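Local coordinates for probable 2-dehydro-3-deoxygalactonokinase DgoK1 (PDB 3T69), which probably phosphorylates 2-dehydro-3-deoxy-D-galactonate with ATP, a step in galactose breakdown by the DeLey-Doudoroff pathway, at residues S153-L158 / G246-G251; F169-L174 / T272-A277; D203-T208 / E279-N284. All coordinates share one frame; numbering follows the deposited sequence.

Contacts 1 to 3 adjoin one another on one side of the fold, from a sheet strand to surrounding helices. Contact 1 and contact 2, with centres about 9 Å apart, share a carboxylate: Glu248 of contact 1 also holds hydroxyls of contact 2, its OE1 lying 2.9 Å from Thr171 OG1. Contact 3 lies farther out, its centre about 13 Å from that of contact 1 and about 12 Å from that of contact 2, and it uses the end of helix 268-280, whose middle serves contact 2. The glycine-rich turn at the start of that helix could be a nucleotide-binding turn, as in related kinases.

Contact 1. Residues S153-L158 / G246-G251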
loop_
_atom_site.group_PDB
_atom_site.type_symbol
_atom_site.label_atom_id
_atom_site.label_comp_id
_atom_site.label_asym_id
_atom_site.label_seq_id
_atom_site.Cartn_x
_atom_site.Cartn_y
_atom_site.Cartn_z
ATOM N N SER B 153 12.527 1.663 4.528
ATOM C CA SER B 153 13.615 0.756 4.804
ATOM C C SER B 153 14.741 1.015 3.815
ATOM O O SER B 153 14.541 1.000 2.623
ATOM C CB SER B 153 13.113 -0.689 4.776
ATOM O OG SER B 153 14.216 -1.568 4.717
ATOM N N LYS B 154 15.933 1.286 4.293
ATOM C CA LYS B 154 16.975 1.605 3.342
ATOM C C LYS B 154 17.890 0.412 2.993
ATOM O O LYS B 154 18.266 -0.363 3.883
ATOM C CB LYS B 154 17.743 2.823 3.855
ATOM C CG LYS B 154 17.280 4.130 3.217
ATOM C CD LYS B 154 16.143 4.857 3.876
ATOM C CE LYS B 154 15.472 5.587 2.763
ATOM N NZ LYS B 154 14.616 6.739 3.091
ATOM N N TRP B 155 18.222 0.238 1.721
ATOM C CA TRP B 155 19.221 -0.773 1.320
ATOM C C TRP B 155 20.418 -0.083 0.663
ATOM O O TRP B 155 20.275 0.532 -0.384
ATOM C CB TRP B 155 18.619 -1.837 0.395
ATOM C CG TRP B 155 17.763 -2.880 1.177
ATOM C CD1 TRP B 155 16.596 -2.646 1.861
ATOM C CD2 TRP B 155 18.031 -4.274 1.326
ATOM N NE1 TRP B 155 16.129 -3.797 2.429
ATOM C CE2 TRP B 155 16.989 -4.816 2.115
ATOM C CE3 TRP B 155 19.062 -5.111 0.895
ATOM C CZ2 TRP B 155 16.951 -6.171 2.479
ATOM C CZ3 TRP B 155 19.033 -6.447 1.245
ATOM C CH2 TRP B 155 17.971 -6.975 2.025
ATOM N N VAL B 156 21.592 -0.174 1.293
ATOM C CA VAL B 156 22.739 0.690 0.941
ATOM C C VAL B 156 24.009 -0.073 0.467
ATOM O O VAL B 156 24.467 -0.994 1.140
ATOM C CB VAL B 156 23.071 1.586 2.144
ATOM C CG1 VAL B 156 24.089 2.659 1.785
ATOM C CG2 VAL B 156 21.815 2.192 2.699
ATOM N N ARG B 157 24.544 0.281 -0.688
ATOM C CA ARG B 157 25.803 -0.281 -1.108
ATOM C C ARG B 157 26.915 0.615 -0.528
ATOM O O ARG B 157 27.136 1.750 -1.005
ATOM C CB ARG B 157 25.938 -0.421 -2.654
ATOM C CG ARG B 157 24.603 -0.508 -3.488
ATOM C CD ARG B 157 24.727 -0.919 -5.013
ATOM N NE ARG B 157 25.992 -0.565 -5.704
ATOM C CZ ARG B 157 26.165 0.441 -6.579
ATOM N NH1 ARG B 157 25.160 1.271 -6.885
ATOM N NH2 ARG B 157 27.371 0.635 -7.136
ATOM N N LEU B 158 27.616 0.080 0.481
ATOM C CA LEU B 158 28.708 0.764 1.205
ATOM C C LEU B 158 30.105 0.240 0.810
ATOM O O LEU B 158 30.307 -0.963 0.719
ATOM C CB LEU B 158 28.486 0.592 2.701
ATOM C CG LEU B 158 29.427 1.297 3.662
ATOM C CD1 LEU B 158 29.644 2.792 3.271
ATOM C CD2 LEU B 158 28.890 1.168 5.075
ATOM N N GLY B 246 8.395 -9.577 2.356
ATOM C CA GLY B 246 8.867 -10.471 1.317
ATOM C C GLY B 246 9.114 -9.687 0.056
ATOM O O GLY B 246 10.060 -9.948 -0.700
ATOM N N LEU B 247 8.282 -8.670 -0.146
ATOM C CA LEU B 247 8.344 -7.848 -1.377
ATOM C C LEU B 247 9.570 -6.977 -1.408
ATOM O O LEU B 247 10.323 -6.969 -2.408
ATOM C CB LEU B 247 7.059 -7.023 -1.521
ATOM C CG LEU B 247 6.913 -6.021 -2.634
ATOM C CD1 LEU B 247 7.031 -6.655 -3.980
ATOM C CD2 LEU B 247 5.567 -5.485 -2.489
ATOM N N GLU B 248 9.802 -6.269 -0.307
ATOM C CA GLU B 248 11.105 -5.602 -0.107
ATOM C C GLU B 248 12.322 -6.439 -0.501
ATOM O O GLU B 248 13.244 -5.961 -1.177
ATOM C CB GLU B 248 11.299 -5.257 1.343
ATOM C CG GLU B 248 12.617 -4.534 1.549
ATOM C CD GLU B 248 12.700 -3.863 2.903
ATOM O OE1 GLU B 248 11.624 -3.530 3.470
ATOM O OE2 GLU B 248 13.852 -3.683 3.394
ATOM N N ILE B 249 12.344 -7.699 -0.076
ATOM C CA ILE B 249 13.577 -8.432 -0.255
ATOM C C ILE B 249 13.740 -8.827 -1.684
ATOM O O ILE B 249 14.839 -8.693 -2.257
ATOM C CB ILE B 249 13.652 -9.632 0.640
ATOM C CG1 ILE B 249 13.736 -9.181 2.094
ATOM C CG2 ILE B 249 14.830 -10.526 0.212
ATOM C CD1 ILE B 249 13.316 -10.287 3.007
ATOM N N ALA B 250 12.646 -9.305 -2.262
ATOM C CA ALA B 250 12.578 -9.484 -3.712
ATOM C C ALA B 250 13.215 -8.325 -4.410
ATOM O O ALA B 250 14.063 -8.523 -5.236
ATOM C CB ALA B 250 11.134 -9.604 -4.161
ATOM N N GLY B 251 12.809 -7.108 -4.046
ATOM C CA GLY B 251 13.319 -5.918 -4.692
ATOM C C GLY B 251 14.780 -5.637 -4.378
ATOM O O GLY B 251 15.602 -5.377 -5.293
#
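Ser153 OG and Glu248 CG both lie opposite their own main-chain N (Glu248 chi1 -178°); the extended remainder of the glutamate then carries its carboxylate from helix 233-252 across to strand 153-159. The strand belongs to the sheet of the second ribonuclease H-like half of an ASKHA-type kinase, and Ser153 and Trp155, two residues apart, both point toward the helix. Their donors converge on one oxygen. Ser153 OG gives a hydrogen bond to Glu248 OE2 at 2.5 Å, arriving on the syn side but tilted out of the carboxylate plane. Trp155 NE1 donates to the same Glu248 OE2 at the edge of the indole, with an N-H...O angle of 158°; its modelled length is doubtfully short. Ring and carboxylate planes stand 80° apart. Glu248 OE1 is hydrogen-bonded to Thr171 OG1 and Tyr274 OH, so both oxygens of this buried carboxylate are engaged. With a leucine here, Trp155 NE1 and Ser153 OG would probably be left buried without their common acceptor, and the Thr171 and Tyr274 hydroxyls would lose theirs. Beyond the polar pairings, the indole reaches the helix again through Trp155 CZ2, which lies 4.4 Å from Ile249 CG1.

Contact 2. Residues F169-L174 / T272-A277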
loop_
_atom_site.group_PDB
_atom_site.type_symbol
_atom_site.label_atom_id
_atom_site.label_comp_id
_atom_site.label_asym_id
_atom_site.label_seq_id
_atom_site.Cartn_x
_atom_site.Cartn_y
_atom_site.Cartn_z
ATOM N N PHE B 169 12.479 1.403 0.400
ATOM C CA PHE B 169 11.294 0.601 0.227
ATOM C C PHE B 169 10.413 1.062 1.340
ATOM O O PHE B 169 10.862 1.146 2.481
ATOM C CB PHE B 169 11.630 -0.867 0.391
ATOM C CG PHE B 169 12.363 -1.471 -0.791
ATOM C CD1 PHE B 169 11.669 -2.047 -1.829
ATOM C CD2 PHE B 169 13.754 -1.470 -0.847
ATOM C CE1 PHE B 169 12.334 -2.607 -2.913
ATOM C CE2 PHE B 169 14.418 -2.023 -1.912
ATOM C CZ PHE B 169 13.684 -2.605 -2.960
ATOM N N MET B 170 9.168 1.404 1.047
ATOM C CA MET B 170 8.354 2.096 2.056
ATOM C C MET B 170 7.502 1.122 2.864
ATOM O O MET B 170 6.342 1.410 3.207
ATOM C CB MET B 170 7.557 3.287 1.472
ATOM C CG MET B 170 6.706 3.063 0.191
ATOM S SD MET B 170 5.950 4.617 -0.404
ATOM C CE MET B 170 4.704 4.879 0.836
ATOM N N THR B 171 8.118 -0.014 3.218
ATOM C CA THR B 171 7.391 -1.141 3.803
ATOM C C THR B 171 6.750 -0.795 5.136
ATOM O O THR B 171 5.599 -1.101 5.360
ATOM C CB THR B 171 8.262 -2.460 3.855
ATOM O OG1 THR B 171 9.342 -2.255 4.710
ATOM C CG2 THR B 171 8.889 -2.793 2.478
ATOM N N GLY B 172 7.451 -0.116 6.020
ATOM C CA GLY B 172 6.815 0.232 7.287
ATOM C C GLY B 172 5.594 1.132 7.204
ATOM O O GLY B 172 4.615 0.902 7.881
ATOM N N GLU B 173 5.671 2.191 6.402
ATOM C CA GLU B 173 4.556 3.131 6.200
ATOM C C GLU B 173 3.380 2.452 5.478
ATOM O O GLU B 173 2.196 2.742 5.776
ATOM C CB GLU B 173 5.027 4.388 5.432
ATOM C CG GLU B 173 4.021 5.538 5.413
ATOM C CD GLU B 173 4.549 6.837 4.773
ATOM O OE1 GLU B 173 5.555 6.772 4.005
ATOM O OE2 GLU B 173 3.946 7.916 5.034
ATOM N N LEU B 174 3.693 1.549 4.550
ATOM C CA LEU B 174 2.671 0.727 3.930
ATOM C C LEU B 174 2.036 -0.191 4.953
ATOM O O LEU B 174 0.813 -0.302 5.003
ATOM C CB LEU B 174 3.199 -0.068 2.734
ATOM C CG LEU B 174 3.572 0.746 1.482
ATOM C CD1 LEU B 174 4.181 -0.085 0.371
ATOM C CD2 LEU B 174 2.377 1.569 0.949
ATOM N N THR B 272 14.547 -7.990 15.037
ATOM C CA THR B 272 14.319 -9.442 15.125
ATOM C C THR B 272 13.563 -9.880 13.860
ATOM O O THR B 272 14.114 -10.627 13.001
ATOM C CB THR B 272 13.577 -9.843 16.453
ATOM O OG1 THR B 272 14.433 -9.610 17.586
ATOM C CG2 THR B 272 13.174 -11.308 16.456
ATOM N N LEU B 273 12.344 -9.359 13.719
ATOM C CA LEU B 273 11.526 -9.533 12.507
ATOM C C LEU B 273 12.299 -9.580 11.173
ATOM O O LEU B 273 12.098 -10.492 10.373
ATOM C CB LEU B 273 10.471 -8.445 12.461
ATOM C CG LEU B 273 9.121 -8.803 11.833
ATOM C CD1 LEU B 273 8.518 -10.072 12.455
ATOM C CD2 LEU B 273 8.151 -7.617 12.016
ATOM N N TYR B 274 13.207 -8.638 10.936
ATOM C CA TYR B 274 13.989 -8.682 9.711
ATOM C C TYR B 274 15.065 -9.762 9.606
ATOM O O TYR B 274 15.348 -10.251 8.497
ATOM C CB TYR B 274 14.594 -7.314 9.378
ATOM C CG TYR B 274 13.679 -6.384 8.596
ATOM C CD1 TYR B 274 13.899 -6.131 7.243
ATOM C CD2 TYR B 274 12.603 -5.763 9.202
ATOM C CE1 TYR B 274 13.060 -5.255 6.501
ATOM C CE2 TYR B 274 11.772 -4.891 8.473
ATOM C CZ TYR B 274 12.003 -4.659 7.134
ATOM O OH TYR B 274 11.183 -3.796 6.445
ATOM N N ARG B 275 15.684 -10.135 10.735
ATOM C CA ARG B 275 16.780 -11.133 10.684
ATOM C C ARG B 275 16.071 -12.420 10.383
ATOM O O ARG B 275 16.525 -13.242 9.564
ATOM C CB ARG B 275 17.546 -11.233 12.044
ATOM N N THR B 276 14.927 -12.559 11.052
ATOM C CA THR B 276 14.066 -13.716 10.892
ATOM C C THR B 276 13.682 -13.830 9.417
ATOM O O THR B 276 13.871 -14.878 8.763
ATOM C CB THR B 276 12.829 -13.530 11.753
ATOM O OG1 THR B 276 13.241 -13.375 13.108
ATOM C CG2 THR B 276 11.882 -14.692 11.646
ATOM N N ALA B 277 13.194 -12.716 8.884
ATOM C CA ALA B 277 12.748 -12.696 7.527
ATOM C C ALA B 277 13.923 -12.896 6.567
ATOM O O ALA B 277 13.802 -13.603 5.570
ATOM C CB ALA B 277 11.971 -11.399 7.261
#
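The hydroxyls of Thr171 and Tyr274 alone bridge the two segments. Thr171 OG1 lies 3.0 Å from Tyr274 OH, close to the plane of the phenol ring and at its edge. The threonine torsion (chi1 64°) sets OG1 between the backbone N and the carbonyl carbon, and from there it meets the phenol end. The stronger partner of each hydroxyl is Glu248, whose OE1 is hydrogen-bonded to both. A further polar link leaves the subunit: Glu173 OE2 is hydrogen-bonded to Ile183 N of the second subunit.

Among bonds to backbone atoms, Met170 occupies the N-cap of helix 171-181, and Leu174 N bonds to Met170 O at 3.0 Å. In helix 268-280, Thr272 O accepts twice: from Thr276 N, and from Thr276 OG1 at 2.9 Å, the hydroxyl standing above the carbonyl plane. The topology is that of an ASKHA-type domain: helix 171-181 follows antiparallel strand 162-169, helix 268-280 follows strand 261-264, and a largely helical excursion separates them in sequence.

Apolar packing lies beside the pair. Tyr274 touches Ile245 of helix 233-252 and Pro149, while Leu273 and Ala277 bear on Phe201 of helix 199-210. The segment 169-174 also faces the dimer partner, Phe169 and Leu174 packing on Thr216 of the second subunit.

Contact 3. Residues D203-T208 / E279-N284; sequences DAVSRT and ESQGLN
Gln281, Val205 and Ser206 account for most of the surface buried where helix 199-210 meets the end of helix 268-280. Gln281 is bent at its second torsion (chi2 -49°), which folds the amide back so that NE2 faces two serine hydroxyls. Its bond to Ser206 OG is the straighter: 3.1 Å, with an N-H...O angle of 165° and the oxygen almost in the amide plane. The second, from Gln281 NE2 to Ser280 OG, measures 3.0 Å but is bent to 138° and tilted from that plane. The two bonds from Gln281 NE2 probably restrict rotation of the amide. Each serine is anchored elsewhere too, Ser206 OG on Thr202 O and Ser280 OG on Ala277 O, both about one helical turn earlier.

The turn carrying Gln281 is a Schellman motif that ends helix 268-280: Gly282, with positive phi, is its C-prime residue, and Leu283 N bonds to Leu278 O, while the accompanying bond from Gly282 N to Glu279 O is doubtfully short in the model.

Val205 supplies a methyl group beside the amide. Its CG1 branch lies 3.4 Å from Gln281 NE2, 4.0 Å from Gln281 CD and 4.1 Å from Gln281 CG, the two side chains crossing at a slant. The same Val205 CG1 comes within 4.1 Å of Ser280 OG.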
loop_
_atom_site.group_PDB
_atom_site.type_symbol
_atom_site.label_atom_id
_atom_site.label_comp_id
_atom_site.label_asym_id
_atom_site.label_seq_id
_atom_site.Cartn_x
_atom_site.Cartn_y
_atom_site.Cartn_z
ATOM N N ASP B 203 5.895 -17.874 5.862
ATOM C CA ASP B 203 5.164 -18.297 4.657
ATOM C C ASP B 203 4.904 -17.076 3.756
ATOM O O ASP B 203 5.233 -17.124 2.561
ATOM C CB ASP B 203 3.821 -18.989 4.975
ATOM C CG ASP B 203 3.978 -20.370 5.632
ATOM O OD1 ASP B 203 5.080 -20.983 5.518
ATOM O OD2 ASP B 203 2.959 -20.822 6.259
ATOM N N ALA B 204 4.348 -16.005 4.352
ATOM C CA ALA B 204 4.058 -14.736 3.680
ATOM C C ALA B 204 5.286 -14.194 2.961
ATOM O O ALA B 204 5.234 -13.896 1.743
ATOM C CB ALA B 204 3.546 -13.734 4.654
ATOM N N VAL B 205 6.396 -14.130 3.698
ATOM C CA VAL B 205 7.688 -13.671 3.172
ATOM C C VAL B 205 8.174 -14.530 2.039
ATOM O O VAL B 205 8.751 -14.031 1.077
ATOM C CB VAL B 205 8.806 -13.651 4.282
ATOM C CG1 VAL B 205 10.152 -13.311 3.698
ATOM C CG2 VAL B 205 8.451 -12.708 5.410
ATOM N N SER B 206 7.977 -15.825 2.139
ATOM C CA SER B 206 8.469 -16.674 1.072
ATOM C C SER B 206 7.558 -16.594 -0.179
ATOM O O SER B 206 8.045 -16.379 -1.290
ATOM C CB SER B 206 8.670 -18.118 1.573
ATOM O OG SER B 206 9.528 -18.142 2.723
ATOM N N ARG B 207 6.244 -16.724 -0.025
ATOM C CA ARG B 207 5.434 -16.724 -1.246
ATOM C C ARG B 207 5.531 -15.380 -1.954
ATOM O O ARG B 207 5.568 -15.328 -3.190
ATOM C CB ARG B 207 3.979 -17.215 -1.063
ATOM C CG ARG B 207 3.243 -16.733 0.192
ATOM C CD ARG B 207 1.903 -17.442 0.310
ATOM N NE ARG B 207 1.316 -17.755 -1.011
ATOM C CZ ARG B 207 0.065 -18.177 -1.193
ATOM N NH1 ARG B 207 -0.757 -18.313 -0.156
ATOM N NH2 ARG B 207 -0.379 -18.445 -2.409
ATOM N N THR B 208 5.654 -14.304 -1.177
ATOM C CA THR B 208 5.875 -12.979 -1.794
ATOM C C THR B 208 7.282 -12.771 -2.396
ATOM O O THR B 208 7.372 -12.239 -3.510
ATOM C CB THR B 208 5.476 -11.842 -0.882
ATOM O OG1 THR B 208 4.304 -12.227 -0.149
ATOM C CG2 THR B 208 5.154 -10.650 -1.682
ATOM N N GLU B 279 16.961 -14.471 7.068
ATOM C CA GLU B 279 17.566 -15.788 7.116
ATOM C C GLU B 279 16.704 -16.766 6.337
ATOM O O GLU B 279 17.222 -17.474 5.456
ATOM C CB GLU B 279 17.810 -16.233 8.558
ATOM C CG GLU B 279 19.088 -15.626 9.124
ATOM C CD GLU B 279 19.157 -15.576 10.656
ATOM O OE1 GLU B 279 18.122 -15.578 11.369
ATOM O OE2 GLU B 279 20.296 -15.487 11.146
ATOM N N SER B 280 15.394 -16.758 6.616
ATOM C CA SER B 280 14.433 -17.585 5.865
ATOM C C SER B 280 14.653 -17.524 4.355
ATOM O O SER B 280 14.351 -18.480 3.658
ATOM C CB SER B 280 12.980 -17.260 6.238
ATOM O OG SER B 280 12.536 -16.068 5.613
ATOM N N GLN B 281 15.211 -16.424 3.847
ATOM C CA GLN B 281 15.499 -16.349 2.405
ATOM C C GLN B 281 16.908 -16.735 2.055
ATOM O O GLN B 281 17.335 -16.536 0.906
ATOM C CB GLN B 281 15.124 -14.992 1.770
ATOM C CG GLN B 281 13.674 -14.574 2.009
ATOM C CD GLN B 281 12.672 -15.689 1.696
ATOM O OE1 GLN B 281 12.638 -16.227 0.579
ATOM N NE2 GLN B 281 11.848 -16.033 2.682
ATOM N N GLY B 282 17.605 -17.307 3.041
ATOM C CA GLY B 282 18.931 -17.898 2.844
ATOM C C GLY B 282 20.085 -16.905 2.856
ATOM O O GLY B 282 21.088 -17.099 2.159
ATOM N N LEU B 283 19.944 -15.847 3.655
ATOM C CA LEU B 283 21.015 -14.872 3.831
ATOM C C LEU B 283 21.627 -14.896 5.216
ATOM O O LEU B 283 20.927 -15.028 6.216
ATOM C CB LEU B 283 20.494 -13.460 3.577
ATOM C CG LEU B 283 19.874 -13.267 2.214
ATOM C CD1 LEU B 283 18.927 -12.104 2.309
ATOM C CD2 LEU B 283 20.952 -13.058 1.142
ATOM N N ASN B 284 22.941 -14.701 5.254
ATOM C CA ASN B 284 23.668 -14.423 6.505
ATOM C C ASN B 284 23.412 -13.008 6.956
ATOM O O ASN B 284 23.441 -12.072 6.154
ATOM C CB ASN B 284 25.174 -14.640 6.321
ATOM C CG ASN B 284 25.495 -16.059 5.926
ATOM O OD1 ASN B 284 25.914 -16.351 4.782
ATOM N ND2 ASN B 284 25.249 -16.973 6.857
#